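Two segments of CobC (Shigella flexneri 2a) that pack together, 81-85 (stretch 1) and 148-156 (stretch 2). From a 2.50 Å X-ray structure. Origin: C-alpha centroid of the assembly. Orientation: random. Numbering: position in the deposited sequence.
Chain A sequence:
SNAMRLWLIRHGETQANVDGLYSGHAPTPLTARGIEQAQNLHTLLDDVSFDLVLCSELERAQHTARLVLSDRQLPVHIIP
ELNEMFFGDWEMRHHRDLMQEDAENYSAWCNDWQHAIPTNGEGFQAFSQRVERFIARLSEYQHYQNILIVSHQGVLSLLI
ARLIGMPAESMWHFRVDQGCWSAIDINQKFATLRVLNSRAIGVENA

Stretch 1, residues 81-85: ELNEM
Stretch 2 148-156: LIVSHQGVL

Contact between residues 81-85 and 148-156 of CobC, two segments of one chain whose touching residues lie at least 67 positions apart in sequence; together they bury 366 Å². Stretch 1 leaves a 3-10 segment at Glu 81 and Leu 82 (phi/psi -65/-26 and -80/1), then extends through Asn 83, Glu 84 and Met 85, a selenomethionine, with phi near -60° and psi between 141° and 155°. Stretch 2 is the end of a strand, 148-151, a single linking residue, His 152, and the first turn of a helix from Gln 153. The register is set by two pairs: the CA of Leu 82 lies 5.9 Å from the CA of Ser 151, and the CA of Glu 84 lies 6.0 Å from the CA of His 152.

Leu 148 (-93/131; chi1 t, chi2 p) is out of reach of stretch 1. Ile 149 (-116/120; chi1 m, chi2 t) makes the first contact, its CG2 3.9 Å from CD2 of Leu 82, an apolar pairing. Val 150 (-109/112; chi1 t) alternates with it along the strand and points its CA-to-CB bond away.

Ser 151 (-149/-144; chi1 t) points toward stretch 1 and makes the one hydrogen bond across the contact: its OG donates to Leu 82 O at 2.6 Å. This short bond ties the strand's end to the carbonyl with which the 3-10 segment closes.

His 152 (-127/171; chi1 m, chi2 -94°) is the N-cap residue and points toward stretch 1. Two atoms of stretch 1 lie against its ring. Leu 82 O lies at the ring edge, near its plane, 3.4 Å from His 152 CD2, while Glu 84 CB sits over one face, 3.8 Å from the centroid of the His 152 ring and 6° off the normal, a CH-pi contact. Glu 84 N lies 3.3 Å from His 152 CD2. NE2 of the ring is hydrogen-bonded elsewhere in the structure.

Glu 84 (chi1 t, chi2 p, chi3 -90°) spans the contact with its carboxylate: Glu 84 OE2 comes 3.3 Å from His 152 CB, and Glu 84 OE1 accepts a hydrogen bond from Met 85 N at 2.8 Å (N-H...O angle 151°). Glu 84 OE2 stays 4.5 Å from both Gln 153 N and Gly 154 N, near the start of the helix but too far to hydrogen-bond to either amide.

Gln 153 (-64/-47; chi1 t, chi2 m, chi3 135°) and Gly 154 (-67/-38) begin the helix; a CB on Gly 154 would point toward stretch 1, and there is room for it. Val 155 (-68/-50; chi1 t) points toward stretch 1 and spreads its two methyls: CG1 packs 3.9 Å from Leu 82 CD2, while CG2 lies 3.2 Å from Asn 83 O and 3.5 Å from Leu 82 O. Leu 82 (chi1 m, chi2 t) thus has CD2 in contact with both Ile 149 and Val 155, bridging strand and helix. Leu 156 (-71/-39; chi1 m, chi2 t) completes the turn, its N bonded to His 152 O at 2.9 Å.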

# COMPACT_ATOMS: atom_id res chain seq x y z
N GLU A 81 -7.67 5.84 -4.85
CA GLU A 81 -7.06 4.77 -5.64
C GLU A 81 -6.02 4.01 -4.84
O GLU A 81 -5.77 2.83 -5.14
CB GLU A 81 -6.43 5.35 -6.90
CG GLU A 81 -7.42 5.65 -8.03
CD GLU A 81 -8.25 6.90 -7.77
OE1 GLU A 81 -7.91 7.66 -6.83
OE2 GLU A 81 -9.24 7.12 -8.49
N LEU A 82 -5.42 4.63 -3.83
CA LEU A 82 -4.43 3.99 -2.98
C LEU A 82 -5.05 3.11 -1.90
O LEU A 82 -4.30 2.52 -1.11
CB LEU A 82 -3.53 5.05 -2.32
CG LEU A 82 -2.58 5.81 -3.25
CD1 LEU A 82 -1.89 6.95 -2.52
CD2 LEU A 82 -1.56 4.87 -3.86
N ASN A 83 -6.37 3.00 -1.86
CA ASN A 83 -7.04 2.22 -0.83
C ASN A 83 -6.76 0.74 -0.99
O ASN A 83 -6.52 0.24 -2.09
CB ASN A 83 -8.55 2.45 -0.86
CG ASN A 83 -8.94 3.81 -0.37
OD1 ASN A 83 -8.12 4.54 0.20
ND2 ASN A 83 -10.20 4.18 -0.58
N GLU A 84 -6.82 0.02 0.14
CA GLU A 84 -6.81 -1.43 0.11
C GLU A 84 -7.99 -1.94 -0.70
O GLU A 84 -9.01 -1.26 -0.86
CB GLU A 84 -6.85 -1.98 1.54
CG GLU A 84 -6.74 -3.49 1.66
CD GLU A 84 -5.50 -4.06 0.99
OE1 GLU A 84 -5.57 -4.40 -0.20
OE2 GLU A 84 -4.46 -4.16 1.67
N MSE A 85 -7.84 -3.14 -1.25
CA MSE A 85 -8.94 -3.82 -1.93
C MSE A 85 -10.11 -3.96 -0.97
O MSE A 85 -9.92 -4.22 0.21
CB MSE A 85 -8.49 -5.18 -2.43
CG MSE A 85 -9.27 -5.70 -3.62
SE MSE A 85 -8.54 -7.38 -4.28
CE MSE A 85 -9.69 -8.61 -3.30
N LEU A 148 6.11 10.97 -1.27
CA LEU A 148 5.95 9.86 -0.34
C LEU A 148 4.56 9.27 -0.50
O LEU A 148 3.56 10.00 -0.48
CB LEU A 148 6.17 10.31 1.10
CG LEU A 148 5.73 9.33 2.18
CD1 LEU A 148 6.61 8.08 2.18
CD2 LEU A 148 5.71 9.99 3.54
N ILE A 149 4.48 7.95 -0.63
CA ILE A 149 3.22 7.24 -0.80
C ILE A 149 3.02 6.32 0.39
O ILE A 149 3.84 5.43 0.64
CB ILE A 149 3.19 6.44 -2.11
CG1 ILE A 149 3.28 7.39 -3.31
CG2 ILE A 149 1.92 5.60 -2.19
CD1 ILE A 149 3.08 6.71 -4.64
N VAL A 150 1.94 6.54 1.13
CA VAL A 150 1.57 5.71 2.28
C VAL A 150 0.34 4.91 1.87
O VAL A 150 -0.74 5.46 1.68
CB VAL A 150 1.29 6.55 3.53
CG1 VAL A 150 1.11 5.65 4.74
CG2 VAL A 150 2.42 7.55 3.76
N SER A 151 0.51 3.59 1.75
CA SER A 151 -0.57 2.74 1.27
C SER A 151 -0.50 1.35 1.88
O SER A 151 -0.12 1.19 3.05
CB SER A 151 -0.55 2.66 -0.26
OG SER A 151 -1.75 2.11 -0.76
N HIS A 152 -0.86 0.33 1.09
CA HIS A 152 -1.03 -1.03 1.57
C HIS A 152 -0.19 -1.99 0.74
O HIS A 152 0.38 -1.62 -0.30
CB HIS A 152 -2.51 -1.44 1.53
CG HIS A 152 -3.42 -0.44 2.17
ND1 HIS A 152 -3.80 -0.52 3.49
CD2 HIS A 152 -4.00 0.68 1.68
CE1 HIS A 152 -4.60 0.49 3.78
NE2 HIS A 152 -4.74 1.24 2.70
N GLN A 153 -0.13 -3.23 1.21
CA GLN A 153 0.74 -4.23 0.59
C GLN A 153 0.32 -4.52 -0.85
O GLN A 153 1.15 -4.56 -1.76
CB GLN A 153 0.72 -5.51 1.43
CG GLN A 153 2.01 -6.31 1.37
CD GLN A 153 2.24 -6.92 0.00
OE1 GLN A 153 3.34 -6.85 -0.54
NE2 GLN A 153 1.19 -7.50 -0.57
N GLY A 154 -0.98 -4.74 -1.07
CA GLY A 154 -1.45 -5.05 -2.41
C GLY A 154 -1.29 -3.90 -3.38
O GLY A 154 -0.95 -4.10 -4.55
N VAL A 155 -1.52 -2.67 -2.91
CA VAL A 155 -1.41 -1.50 -3.78
C VAL A 155 0.04 -1.26 -4.16
O VAL A 155 0.37 -1.09 -5.34
CB VAL A 155 -2.00 -0.26 -3.08
CG1 VAL A 155 -1.72 0.99 -3.90
CG2 VAL A 155 -3.49 -0.43 -2.86
N LEU A 156 0.93 -1.24 -3.17
CA LEU A 156 2.32 -0.86 -3.43
C LEU A 156 3.06 -1.94 -4.21
O LEU A 156 3.86 -1.63 -5.10
CB LEU A 156 3.03 -0.56 -2.11
CG LEU A 156 2.47 0.62 -1.32
CD1 LEU A 156 3.15 0.75 0.03
CD2 LEU A 156 2.61 1.90 -2.12